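Local atomic coordinates of putative nucleoprotein (PDB entry 4EWC), a protein that encapsidates the negative-strand viral RNA, shielding it from nucleases and forming with it the ribonucleoprotein that serves as template for transcription and replication. Residues R27-T32 against I36-R41; V279-T284 against D317-K322; R469-S472 against A476-T479; A112-M117 against H307-G312; M372-T377 against A551-I556. All coordinates share one frame; numbering follows the deposited sequence.

Interaction 1. Residues R27-T32 against I36-R41; sequences RRSTAT and IKISYR
A beta hairpin sets Arg28 against Ser39 and Thr30 against Lys37 as antiparallel hydrogen-bonded pairs, all four side chains on one face. Arg28 N donates to Ser39 O at 2.7 Å, and Ser39 N answers to Arg28 O at 2.9 Å. Two residues on, Thr30 N reaches Lys37 O at 3.1 Å while Lys37 N returns to Thr30 O at 2.8 Å. Beta-branched Thr30 suits a strand. Its OG1 stands between backbone N and carbonyl carbon (chi1 64°), and from there makes a weak second bond to Lys37 O.

The other face carries Arg27, Ser29, Ala31, Ile36, Ile38 and Tyr40. Arg27 runs out extended, with its aliphatic CB 3.7 Å from Tyr40 CE1, and the guanidinium and ring planes are 67° apart. Ile38 CD1 lies over one face of that guanidinium, toward its rim, while Tyr40 OH is at its edge. The apolar stem of Arg27 thus packs while the residue stays partly exposed. Small Ala31 sits opposite Ile36, whose CG1 is 3.7 Å from Ala31 CB. Strand 14-18 pairs with the far side of 25-31, and the three strands in the order 14-18, 25-31, 36-41 make an antiparallel meander.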
# COMPACT_ATOMS: atom_id res chain seq x y z
N ARG A 27 22.95 -26.25 -26.05
CA ARG A 27 24.16 -25.48 -26.39
C ARG A 27 25.33 -26.34 -26.87
O ARG A 27 25.84 -27.19 -26.14
CB ARG A 27 24.59 -24.66 -25.19
CG ARG A 27 25.85 -23.85 -25.39
CD ARG A 27 26.15 -23.10 -24.11
NE ARG A 27 27.24 -22.14 -24.25
CZ ARG A 27 28.52 -22.45 -24.11
NH1 ARG A 27 28.88 -23.70 -23.85
NH2 ARG A 27 29.45 -21.51 -24.23
N ARG A 28 25.75 -26.10 -28.11
CA ARG A 28 26.86 -26.84 -28.71
C ARG A 28 28.13 -25.99 -28.86
O ARG A 28 28.12 -24.94 -29.50
CB ARG A 28 26.44 -27.41 -30.06
CG ARG A 28 27.59 -27.94 -30.90
CD ARG A 28 27.03 -28.70 -32.09
NE ARG A 28 27.63 -28.30 -33.36
CZ ARG A 28 27.09 -27.44 -34.21
NH1 ARG A 28 25.92 -26.88 -33.94
NH2 ARG A 28 27.71 -27.16 -35.35
N SER A 29 29.21 -26.46 -28.25
CA SER A 29 30.50 -25.80 -28.39
C SER A 29 31.41 -26.61 -29.30
O SER A 29 31.59 -27.81 -29.11
CB SER A 29 31.14 -25.60 -27.01
OG SER A 29 32.29 -24.78 -27.10
N THR A 30 31.98 -25.95 -30.30
CA THR A 30 32.96 -26.56 -31.18
C THR A 30 34.28 -25.82 -31.04
O THR A 30 34.32 -24.59 -31.20
CB THR A 30 32.55 -26.49 -32.65
OG1 THR A 30 32.49 -25.12 -33.05
CG2 THR A 30 31.19 -27.13 -32.86
N ALA A 31 35.34 -26.55 -30.75
CA ALA A 31 36.65 -25.95 -30.54
C ALA A 31 37.64 -26.38 -31.62
O ALA A 31 37.66 -27.53 -32.04
CB ALA A 31 37.18 -26.31 -29.17
N THR A 32 38.47 -25.44 -32.06
CA THR A 32 39.44 -25.72 -33.12
C THR A 32 40.73 -24.92 -32.93
O THR A 32 41.10 -24.59 -31.80
CB THR A 32 38.85 -25.44 -34.54
OG1 THR A 32 38.12 -24.21 -34.53
CG2 THR A 32 37.92 -26.57 -34.97
N ILE A 36 36.77 -21.19 -30.42
CA ILE A 36 35.54 -21.86 -29.99
C ILE A 36 34.29 -21.16 -30.53
O ILE A 36 34.11 -19.95 -30.34
CB ILE A 36 35.42 -21.91 -28.45
CG1 ILE A 36 36.41 -22.92 -27.86
CG2 ILE A 36 34.00 -22.25 -28.02
CD1 ILE A 36 36.50 -22.82 -26.36
N LYS A 37 33.42 -21.91 -31.19
CA LYS A 37 32.19 -21.32 -31.71
C LYS A 37 30.93 -21.90 -31.04
O LYS A 37 30.83 -23.11 -30.80
CB LYS A 37 32.14 -21.45 -33.23
CG LYS A 37 33.32 -20.75 -33.93
CD LYS A 37 33.43 -19.27 -33.53
CE LYS A 37 34.59 -18.56 -34.24
NZ LYS A 37 35.92 -19.20 -34.00
N ILE A 38 29.98 -21.03 -30.71
CA ILE A 38 28.80 -21.41 -29.94
C ILE A 38 27.54 -21.48 -30.79
O ILE A 38 27.18 -20.52 -31.47
CB ILE A 38 28.58 -20.44 -28.77
CG1 ILE A 38 29.73 -20.55 -27.78
CG2 ILE A 38 27.26 -20.72 -28.10
CD1 ILE A 38 30.09 -21.98 -27.43
N SER A 39 26.89 -22.63 -30.76
CA SER A 39 25.65 -22.85 -31.51
C SER A 39 24.53 -23.33 -30.59
O SER A 39 24.76 -24.03 -29.61
CB SER A 39 25.88 -23.86 -32.63
OG SER A 39 24.65 -24.22 -33.23
N TYR A 40 23.31 -22.93 -30.90
CA TYR A 40 22.17 -23.39 -30.13
C TYR A 40 21.27 -24.27 -31.00
O TYR A 40 20.35 -23.78 -31.66
CB TYR A 40 21.41 -22.20 -29.53
CG TYR A 40 22.16 -21.52 -28.41
CD1 TYR A 40 22.21 -22.08 -27.14
CD2 TYR A 40 22.82 -20.31 -28.62
CE1 TYR A 40 22.89 -21.47 -26.10
CE2 TYR A 40 23.51 -19.69 -27.58
CZ TYR A 40 23.54 -20.27 -26.33
OH TYR A 40 24.22 -19.66 -25.29
N ARG A 41 21.56 -25.57 -31.00
CA ARG A 41 20.88 -26.50 -31.88
C ARG A 41 19.40 -26.63 -31.53
O ARG A 41 19.04 -26.96 -30.39
CB ARG A 41 21.57 -27.87 -31.88

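Interaction 2. Residues V279-T284 against D317-K322; sequences VKMMRT and DLMGMK
Met319 of helix 315-326 reaches across to Met281 and Met282 of helix 279-284, and the whole contact is made by these three buried selenomethionines. The two backbones stay well apart, Met282 CA and Met319 CA being 8.5 Å from each other, so long side chains are needed to bridge them.

From its CB, which is directed at the opposite helix, Met319 continues to CG and on to selenium nearly straight (chi2 169°). CB and CG act as a spacer and touch nothing in 279-284. The selenium is the point of contact: Met319 SE meets Met282 CE at 3.4 Å and Met282 SE at 4.0 Å, with Met281 SE a little farther off at 4.3 Å. At the tip the chain bends (chi3 44°), and Met319 CE packs instead on Ile115 CG2. Phe287 and Asn285 also touch this side chain.

Met282 comes to the meeting by folding, because its CB does not point at Met319; bends at chi2 (-63°) and chi3 bring its end round, and the two side chains cross at about a right angle. Met281 is shared with Phe107 and Ala111 of helix 96-114. Unbranched, flexible and apolar, methionine suits a buried place between two helices set well apart. The polar side chains of the two segments bond elsewhere: Thr284 OG1 bonds back to Lys280 O within its own helix, and Lys322 NZ reaches Asn285 O. Apolar side chains meeting by their ends between helices are what fills the interior of a helical bundle, here between helices 279-284 and 315-326.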
# COMPACT_ATOMS: atom_id res chain seq x y z
N VAL A 279 3.11 -12.99 -19.03
CA VAL A 279 4.32 -12.26 -19.44
C VAL A 279 5.00 -12.91 -20.63
O VAL A 279 5.35 -12.26 -21.61
CB VAL A 279 5.40 -12.22 -18.34
CG1 VAL A 279 6.55 -11.31 -18.80
CG2 VAL A 279 4.85 -11.74 -17.04
N LYS A 280 5.22 -14.21 -20.52
CA LYS A 280 5.86 -14.98 -21.57
C LYS A 280 5.15 -14.83 -22.90
O LYS A 280 5.78 -14.74 -23.94
CB LYS A 280 5.95 -16.45 -21.18
CG LYS A 280 6.58 -17.33 -22.25
CD LYS A 280 7.29 -18.54 -21.65
CE LYS A 280 7.91 -19.42 -22.73
NZ LYS A 280 8.90 -18.68 -23.58
N MSE A 281 3.82 -14.82 -22.88
CA MSE A 281 3.06 -14.75 -24.11
C MSE A 281 3.24 -13.40 -24.78
O MSE A 281 3.41 -13.32 -26.00
CB MSE A 281 1.57 -14.99 -23.85
CG MSE A 281 0.70 -14.67 -25.04
SE MSE A 281 -1.16 -14.67 -24.53
CE MSE A 281 -0.88 -14.53 -22.60
N MSE A 282 3.19 -12.34 -23.99
CA MSE A 282 3.37 -11.00 -24.52
C MSE A 282 4.77 -10.88 -25.12
O MSE A 282 4.92 -10.37 -26.24
CB MSE A 282 3.15 -9.95 -23.42
CG MSE A 282 1.80 -10.04 -22.74
SE MSE A 282 0.43 -9.70 -24.09
CE MSE A 282 -0.47 -11.35 -23.99
N ARG A 283 5.78 -11.36 -24.38
CA ARG A 283 7.16 -11.30 -24.87
C ARG A 283 7.34 -12.07 -26.18
O ARG A 283 8.05 -11.62 -27.08
CB ARG A 283 8.17 -11.75 -23.81
CG ARG A 283 8.46 -10.71 -22.74
CD ARG A 283 9.38 -11.25 -21.64
NE ARG A 283 9.75 -10.22 -20.66
CZ ARG A 283 9.99 -10.46 -19.38
NH1 ARG A 283 9.90 -11.70 -18.90
NH2 ARG A 283 10.32 -9.46 -18.56
N THR A 284 6.67 -13.21 -26.29
CA THR A 284 6.77 -14.10 -27.44
C THR A 284 6.07 -13.50 -28.65
O THR A 284 6.33 -13.88 -29.79
CB THR A 284 6.13 -15.47 -27.12
OG1 THR A 284 6.76 -16.04 -25.97
CG2 THR A 284 6.25 -16.45 -28.27
N ASP A 317 -7.00 -8.67 -28.92
CA ASP A 317 -7.32 -8.04 -30.20
C ASP A 317 -6.09 -7.41 -30.83
O ASP A 317 -5.95 -7.44 -32.04
CB ASP A 317 -8.35 -6.92 -30.02
CG ASP A 317 -9.68 -7.42 -29.50
OD1 ASP A 317 -10.10 -8.54 -29.86
OD2 ASP A 317 -10.30 -6.67 -28.72
N LEU A 318 -5.22 -6.84 -30.01
CA LEU A 318 -4.10 -6.08 -30.52
C LEU A 318 -3.08 -7.03 -31.11
O LEU A 318 -2.47 -6.74 -32.13
CB LEU A 318 -3.45 -5.24 -29.41
CG LEU A 318 -4.35 -4.25 -28.65
CD1 LEU A 318 -3.62 -3.66 -27.46
CD2 LEU A 318 -4.85 -3.17 -29.56
N MSE A 319 -2.90 -8.16 -30.44
CA MSE A 319 -1.94 -9.16 -30.88
C MSE A 319 -2.45 -9.73 -32.19
O MSE A 319 -1.67 -10.04 -33.09
CB MSE A 319 -1.83 -10.27 -29.85
CG MSE A 319 -1.01 -9.94 -28.63
SE MSE A 319 -1.30 -11.38 -27.33
CE MSE A 319 -1.15 -12.87 -28.58
N GLY A 320 -3.76 -9.89 -32.27
CA GLY A 320 -4.39 -10.35 -33.49
C GLY A 320 -4.12 -9.38 -34.63
O GLY A 320 -3.88 -9.80 -35.77
N MSE A 321 -4.15 -8.09 -34.31
CA MSE A 321 -3.94 -7.03 -35.28
C MSE A 321 -2.48 -6.96 -35.75
O MSE A 321 -2.22 -6.67 -36.91
CB MSE A 321 -4.36 -5.67 -34.72
CG MSE A 321 -5.84 -5.37 -34.85
SE MSE A 321 -6.40 -3.68 -34.03
CE MSE A 321 -5.45 -2.47 -35.26
N LYS A 322 -1.55 -7.22 -34.84
CA LYS A 322 -0.12 -7.17 -35.17
C LYS A 322 0.26 -8.38 -36.01
O LYS A 322 1.04 -8.26 -36.97
CB LYS A 322 0.72 -7.11 -33.88
CG LYS A 322 2.22 -7.16 -34.07
CD LYS A 322 2.93 -7.24 -32.72
CE LYS A 322 4.43 -7.07 -32.88
NZ LYS A 322 5.14 -7.07 -31.58

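Interaction 3. Residues R469-S472 against A476-T479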
# COMPACT_ATOMS: atom_id res chain seq x y z
N ARG A 469 -0.20 -9.72 -0.29
CA ARG A 469 -0.20 -8.59 -1.21
C ARG A 469 0.93 -8.65 -2.26
O ARG A 469 0.91 -7.94 -3.28
CB ARG A 469 -0.17 -7.29 -0.40
CG ARG A 469 0.67 -6.17 -0.94
CD ARG A 469 0.81 -5.02 0.06
NE ARG A 469 -0.38 -4.18 0.16
CZ ARG A 469 -0.48 -2.97 -0.40
NH1 ARG A 469 0.53 -2.48 -1.10
NH2 ARG A 469 -1.59 -2.26 -0.24
N TYR A 470 1.91 -9.52 -2.02
CA TYR A 470 2.99 -9.74 -3.00
C TYR A 470 3.05 -11.17 -3.53
O TYR A 470 3.15 -12.13 -2.79
CB TYR A 470 4.36 -9.32 -2.45
CG TYR A 470 4.41 -7.91 -1.94
CD1 TYR A 470 4.57 -6.84 -2.80
CD2 TYR A 470 4.31 -7.64 -0.58
CE1 TYR A 470 4.61 -5.55 -2.34
CE2 TYR A 470 4.36 -6.36 -0.10
CZ TYR A 470 4.51 -5.31 -0.99
OH TYR A 470 4.56 -4.03 -0.53
N ARG A 471 3.00 -11.26 -4.85
CA ARG A 471 3.20 -12.48 -5.62
C ARG A 471 4.57 -13.09 -5.27
O ARG A 471 4.72 -14.31 -5.22
CB ARG A 471 3.13 -12.14 -7.12
CG ARG A 471 3.66 -13.22 -8.07
CD ARG A 471 2.83 -14.49 -7.99
NE ARG A 471 3.33 -15.57 -8.85
CZ ARG A 471 4.03 -16.63 -8.42
NH1 ARG A 471 4.33 -16.75 -7.13
NH2 ARG A 471 4.43 -17.56 -9.27
N SER A 472 5.55 -12.24 -5.01
CA SER A 472 6.89 -12.70 -4.67
C SER A 472 6.94 -13.56 -3.39
O SER A 472 7.70 -14.53 -3.33
CB SER A 472 7.87 -11.51 -4.60
OG SER A 472 7.31 -10.41 -3.90
N ALA A 476 3.84 -21.19 -3.72
CA ALA A 476 3.17 -22.15 -4.59
C ALA A 476 3.34 -21.77 -6.06
O ALA A 476 3.61 -20.61 -6.38
CB ALA A 476 1.69 -22.24 -4.24
N ASN A 477 3.15 -22.73 -6.96
CA ASN A 477 3.20 -22.44 -8.39
C ASN A 477 1.88 -22.63 -9.12
O ASN A 477 1.80 -22.51 -10.33
CB ASN A 477 4.27 -23.29 -9.03
CG ASN A 477 5.65 -22.87 -8.59
OD1 ASN A 477 5.87 -21.69 -8.29
ND2 ASN A 477 6.57 -23.83 -8.51
N THR A 478 0.83 -22.96 -8.37
CA THR A 478 -0.45 -23.29 -8.97
C THR A 478 -1.51 -23.53 -7.90
O THR A 478 -1.20 -23.84 -6.74
CB THR A 478 -0.36 -24.56 -9.86
OG1 THR A 478 -1.62 -24.79 -10.49
CG2 THR A 478 0.06 -25.75 -9.05
N THR A 479 -2.76 -23.35 -8.32
CA THR A 479 -3.92 -23.55 -7.46
C THR A 479 -4.33 -25.02 -7.45
O THR A 479 -5.04 -25.46 -6.55
CB THR A 479 -5.11 -22.68 -7.94
OG1 THR A 479 -5.25 -22.80 -9.36
CG2 THR A 479 -4.87 -21.23 -7.63
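Arg471 approaches Ala476 and Asn477 almost entirely by the shape of its side chain. CG stands anti to the backbone N (chi1 166°), the chain then kinks at chi2 (64°), and it runs straight again through CD to NE (chi3 -178°). The result is an arm that swings its end toward the second segment although its CB does not point there. Arginine suits the place by its length, since Arg471 CA and Ala476 CA, the nearest pair of the two backbones, are still 9.7 Å apart. Even so, the approach is loose. Arg471 NH1 is 4.0 Å from Ala476 O, too far for a hydrogen bond, and this carbonyl is oblique to the guanidinium plane. Asn477 is a more distant neighbour of the same group.

Both segments belong to the long irregular connection between helix 457-463 and strand 488-491, and the nuclear localization motif Lys480-Pro481-Lys482-Lys483, assigned from a near-identical protein, follows directly on Thr479. Ala476, small and buried, packs on Phe275 of helix 272-275, as does Thr479.

Before Arg471, Arg469 bends over its neighbour, with Arg469 CG above the centre of one face of the Tyr470 ring. The aliphatic stem of the arginine is thereby laid on the aromatic surface. Tyr470 points its hydroxyl to the second subunit, where Tyr470 OH is hydrogen-bonded to Val582 N of that chain.

Interaction 4. Residues A112-M117 against H307-G312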
# COMPACT_ATOMS: atom_id res chain seq x y z
N ALA A 112 -4.50 -18.68 -27.97
CA ALA A 112 -4.30 -18.70 -29.42
C ALA A 112 -5.56 -19.14 -30.14
O ALA A 112 -5.62 -19.13 -31.36
CB ALA A 112 -3.13 -19.61 -29.80
N ALA A 113 -6.55 -19.55 -29.37
CA ALA A 113 -7.88 -19.83 -29.92
C ALA A 113 -8.61 -18.51 -29.98
O ALA A 113 -9.35 -18.22 -30.92
CB ALA A 113 -8.64 -20.79 -29.03
N ASN A 114 -8.38 -17.72 -28.93
CA ASN A 114 -9.06 -16.46 -28.73
C ASN A 114 -8.54 -15.33 -29.61
O ASN A 114 -9.32 -14.46 -30.01
CB ASN A 114 -9.03 -16.06 -27.25
CG ASN A 114 -10.03 -16.85 -26.42
OD1 ASN A 114 -11.16 -17.08 -26.85
ND2 ASN A 114 -9.61 -17.26 -25.22
N ILE A 115 -7.24 -15.34 -29.91
CA ILE A 115 -6.68 -14.31 -30.79
C ILE A 115 -7.16 -14.52 -32.23
O ILE A 115 -7.41 -13.55 -32.94
CB ILE A 115 -5.14 -14.19 -30.72
CG1 ILE A 115 -4.48 -15.57 -30.86
CG2 ILE A 115 -4.71 -13.52 -29.43
CD1 ILE A 115 -3.74 -15.79 -32.18
N GLU A 116 -7.31 -15.77 -32.65
CA GLU A 116 -7.80 -16.03 -34.00
C GLU A 116 -9.29 -15.67 -34.14
O GLU A 116 -9.74 -15.22 -35.19
CB GLU A 116 -7.52 -17.48 -34.42
N MSE A 117 -10.05 -15.85 -33.05
CA MSE A 117 -11.48 -15.59 -33.07
C MSE A 117 -11.83 -14.10 -32.97
O MSE A 117 -12.99 -13.73 -33.13
CB MSE A 117 -12.14 -16.34 -31.91
CG MSE A 117 -12.06 -17.85 -32.04
SE MSE A 117 -12.89 -18.56 -33.62
CE MSE A 117 -14.74 -18.15 -33.17
N HIS A 307 -19.08 -14.62 -27.27
CA HIS A 307 -20.31 -13.92 -26.89
C HIS A 307 -20.04 -12.74 -25.96
O HIS A 307 -20.88 -11.86 -25.85
CB HIS A 307 -21.23 -14.91 -26.18
CG HIS A 307 -21.66 -16.06 -27.03
ND1 HIS A 307 -22.83 -16.07 -27.78
CD2 HIS A 307 -21.08 -17.27 -27.27
CE1 HIS A 307 -22.95 -17.20 -28.41
NE2 HIS A 307 -21.90 -17.96 -28.14
N MSE A 308 -18.90 -12.74 -25.28
CA MSE A 308 -18.63 -11.72 -24.28
C MSE A 308 -17.20 -11.21 -24.38
O MSE A 308 -16.42 -11.26 -23.41
CB MSE A 308 -18.91 -12.27 -22.89
CG MSE A 308 -20.36 -12.59 -22.66
SE MSE A 308 -21.39 -10.94 -22.43
CE MSE A 308 -20.93 -10.61 -20.57
N ARG A 309 -16.88 -10.73 -25.58
CA ARG A 309 -15.54 -10.26 -25.92
C ARG A 309 -14.86 -9.46 -24.82
O ARG A 309 -13.73 -9.74 -24.48
CB ARG A 309 -15.58 -9.46 -27.23
CG ARG A 309 -15.64 -10.33 -28.48
CD ARG A 309 -14.33 -11.08 -28.65
NE ARG A 309 -14.52 -12.44 -29.17
CZ ARG A 309 -13.58 -13.39 -29.13
NH1 ARG A 309 -12.38 -13.13 -28.60
NH2 ARG A 309 -13.84 -14.60 -29.62
N ASN A 310 -15.56 -8.49 -24.23
CA ASN A 310 -14.95 -7.63 -23.21
C ASN A 310 -14.61 -8.30 -21.87
O ASN A 310 -14.13 -7.63 -20.96
CB ASN A 310 -15.81 -6.38 -22.96
CG ASN A 310 -16.10 -5.57 -24.24
OD1 ASN A 310 -15.34 -5.59 -25.19
ND2 ASN A 310 -17.21 -4.84 -24.23
N CYS A 311 -14.89 -9.59 -21.71
CA CYS A 311 -14.38 -10.33 -20.54
C CYS A 311 -12.90 -10.67 -20.75
O CYS A 311 -12.19 -11.10 -19.83
CB CYS A 311 -15.16 -11.63 -20.35
SG CYS A 311 -16.86 -11.44 -19.80
N GLY A 312 -12.45 -10.44 -21.99
CA GLY A 312 -11.22 -10.99 -22.49
C GLY A 312 -9.96 -10.16 -22.46
O GLY A 312 -8.87 -10.71 -22.59
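Arg309 is the residue of 307-312 that touches 112-117, meeting Asn114 and Met117. His307 and Met308 come before it in the chain and lean on helix 253-269.

Arg309 lies in a short 3-10 turn. Its side chain is bent at chi2 (-68°) and again at chi3 (143°), which carries the guanidinium across to residues 112-117, at the end of helix 96-114. Length and flexibility suit arginine to this reach, because its CB does not itself point at them. NH2 meets the side-chain stem of Met117, with Arg309 NH2 to Met117 CB at 3.3 Å. Met117 O sits over one face of the guanidinium, toward its rim, and on a third approach Arg309 NH1 is 3.6 Å from Asn114 O. Neither carbonyl makes a hydrogen bond with it.

After Asn310, Cys311, a small buried residue, continues the turn with Cys311 N to Met308 O at 2.8 Å. Gly312 follows with Gly312 N to Arg309 O at 2.9 Å.

Across the contact, Asn114 uses its amide elsewhere: ND2 donates to Ile300 O and to Ala298 O, while the backbone carbonyl faces Arg309. With backbone carbonyls of Asn114 and Met117 around a cation, the attraction is probably diffuse and electrostatic, aided by the partial negative charge that gathers toward the C-terminal part of a helix.

Interaction 5. Residues M372-T377 against A551-I556; sequences MDTLCT and ALVKRI
Helices 369-381 and 550-564 come together at Thr374 and Val553, whose CA atoms are 7.3 Å apart, each helix keeping its regular i to i+4 backbone bonds. The touching is done by methyl groups. With chi1 at -49°, the CG2 methyl of Thr374 is turned to the other helix, where Thr374 CG2 meets Ile556 CD1 at 3.7 Å. Val553 adds a more distant methyl, with Thr374 CG2 to Val553 CG2 at 4.4 Å.

Ile556 reaches this far because its CG1-CD1 arm is extended (chi2 180°), so that CD1 is its foremost atom; the two side chains approach at a slant. Threonine fits here by having two unlike branches: the methyl serves the neighbour, while Thr374 OG1 is hydrogen-bonded to Arg370 O one turn back, which satisfies the hydroxyl within its own helix.

Leu537 of the second subunit packs on both Thr374 and Ile556, so the helix pair also lies at the dimer contact. On its other flanks, Leu552 and Ile556 rest on Glu351 of helix 350-358, Leu375 on Thr356 of that helix, and Met372, Leu375 and Cys376 on Leu318 of helix 315-326.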
# COMPACT_ATOMS: atom_id res chain seq x y z
N MSE A 372 0.99 1.56 -32.36
CA MSE A 372 0.54 0.42 -31.57
C MSE A 372 1.01 0.56 -30.12
O MSE A 372 0.23 0.40 -29.20
CB MSE A 372 1.05 -0.88 -32.18
CG MSE A 372 0.81 -2.09 -31.32
SE MSE A 372 -1.09 -2.55 -31.23
CE MSE A 372 -1.30 -3.30 -33.04
N ASP A 373 2.28 0.87 -29.95
CA ASP A 373 2.85 1.04 -28.62
C ASP A 373 2.19 2.17 -27.86
O ASP A 373 1.87 2.01 -26.68
CB ASP A 373 4.35 1.33 -28.71
CG ASP A 373 5.17 0.08 -28.99
OD1 ASP A 373 4.57 -1.02 -28.93
OD2 ASP A 373 6.37 0.21 -29.27
N THR A 374 2.01 3.30 -28.53
CA THR A 374 1.32 4.43 -27.94
C THR A 374 -0.06 3.97 -27.46
O THR A 374 -0.45 4.25 -26.34
CB THR A 374 1.10 5.57 -28.97
OG1 THR A 374 2.33 5.86 -29.64
CG2 THR A 374 0.57 6.82 -28.29
N LEU A 375 -0.78 3.24 -28.32
CA LEU A 375 -2.11 2.74 -28.00
C LEU A 375 -2.11 1.82 -26.76
O LEU A 375 -2.89 2.01 -25.83
CB LEU A 375 -2.72 2.01 -29.19
CG LEU A 375 -4.11 1.43 -28.86
CD1 LEU A 375 -5.11 2.55 -28.56
CD2 LEU A 375 -4.64 0.52 -29.95
N CYS A 376 -1.21 0.84 -26.78
CA CYS A 376 -1.00 -0.03 -25.64
C CYS A 376 -0.75 0.74 -24.37
O CYS A 376 -1.39 0.46 -23.33
CB CYS A 376 0.17 -0.98 -25.91
SG CYS A 376 -0.17 -2.16 -27.20
N THR A 377 0.16 1.71 -24.43
CA THR A 377 0.49 2.53 -23.26
C THR A 377 -0.73 3.29 -22.77
O THR A 377 -0.96 3.38 -21.57
CB THR A 377 1.61 3.53 -23.56
OG1 THR A 377 2.81 2.83 -23.88
CG2 THR A 377 1.86 4.42 -22.35
N ALA A 551 1.52 15.13 -32.02
CA ALA A 551 0.70 15.97 -31.16
C ALA A 551 -0.04 15.08 -30.17
O ALA A 551 -0.12 15.39 -28.98
CB ALA A 551 -0.27 16.78 -31.99
N LEU A 552 -0.58 13.96 -30.67
CA LEU A 552 -1.21 12.96 -29.82
C LEU A 552 -0.32 12.62 -28.64
O LEU A 552 -0.71 12.84 -27.49
CB LEU A 552 -1.53 11.69 -30.62
CG LEU A 552 -2.62 11.81 -31.68
CD1 LEU A 552 -2.73 10.53 -32.50
CD2 LEU A 552 -3.96 12.16 -31.04
N VAL A 553 0.88 12.13 -28.92
CA VAL A 553 1.82 11.72 -27.88
C VAL A 553 1.99 12.78 -26.81
O VAL A 553 1.85 12.51 -25.61
CB VAL A 553 3.21 11.39 -28.46
CG1 VAL A 553 4.21 11.15 -27.34
CG2 VAL A 553 3.14 10.19 -29.40
N LYS A 554 2.28 14.00 -27.25
CA LYS A 554 2.43 15.14 -26.35
C LYS A 554 1.23 15.33 -25.42
O LYS A 554 1.39 15.52 -24.21
CB LYS A 554 2.68 16.41 -27.17
N ARG A 555 0.03 15.27 -25.99
CA ARG A 555 -1.20 15.43 -25.22
C ARG A 555 -1.34 14.34 -24.16
O ARG A 555 -1.53 14.62 -22.97
CB ARG A 555 -2.43 15.43 -26.14
CG ARG A 555 -2.63 16.73 -26.87
CD ARG A 555 -3.81 16.68 -27.82
NE ARG A 555 -3.53 17.45 -29.02
CZ ARG A 555 -3.65 16.99 -30.26
NH1 ARG A 555 -4.08 15.76 -30.49
NH2 ARG A 555 -3.34 17.78 -31.28
N ILE A 556 -1.25 13.09 -24.61
CA ILE A 556 -1.34 11.93 -23.74
C ILE A 556 -0.38 12.04 -22.57
O ILE A 556 -0.75 11.81 -21.42
CB ILE A 556 -1.00 10.65 -24.50
CG1 ILE A 556 -1.78 10.57 -25.81
CG2 ILE A 556 -1.30 9.44 -23.65
CD1 ILE A 556 -1.48 9.34 -26.61

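From the N terminus, interaction 1 closes first, a hairpin whose two segments lie only four residues apart, about 14 Å at nearest atoms from interaction 2. Interaction 4 then opens at 112-117 and closes a long loop at 307-312. Interaction 2 starts inside that loop and ends beyond it, so the two cross, and they also touch in space. Interaction 5 spans 372-377 to 551-556, tying the helical bundle to the C-terminal region; interaction 3, a local contact, is nested within its loop. Helix 315-326, which carries one side of interaction 2, joins it to both interactions 4 and 5. Interactions 3 and 5 both also touch the second subunit.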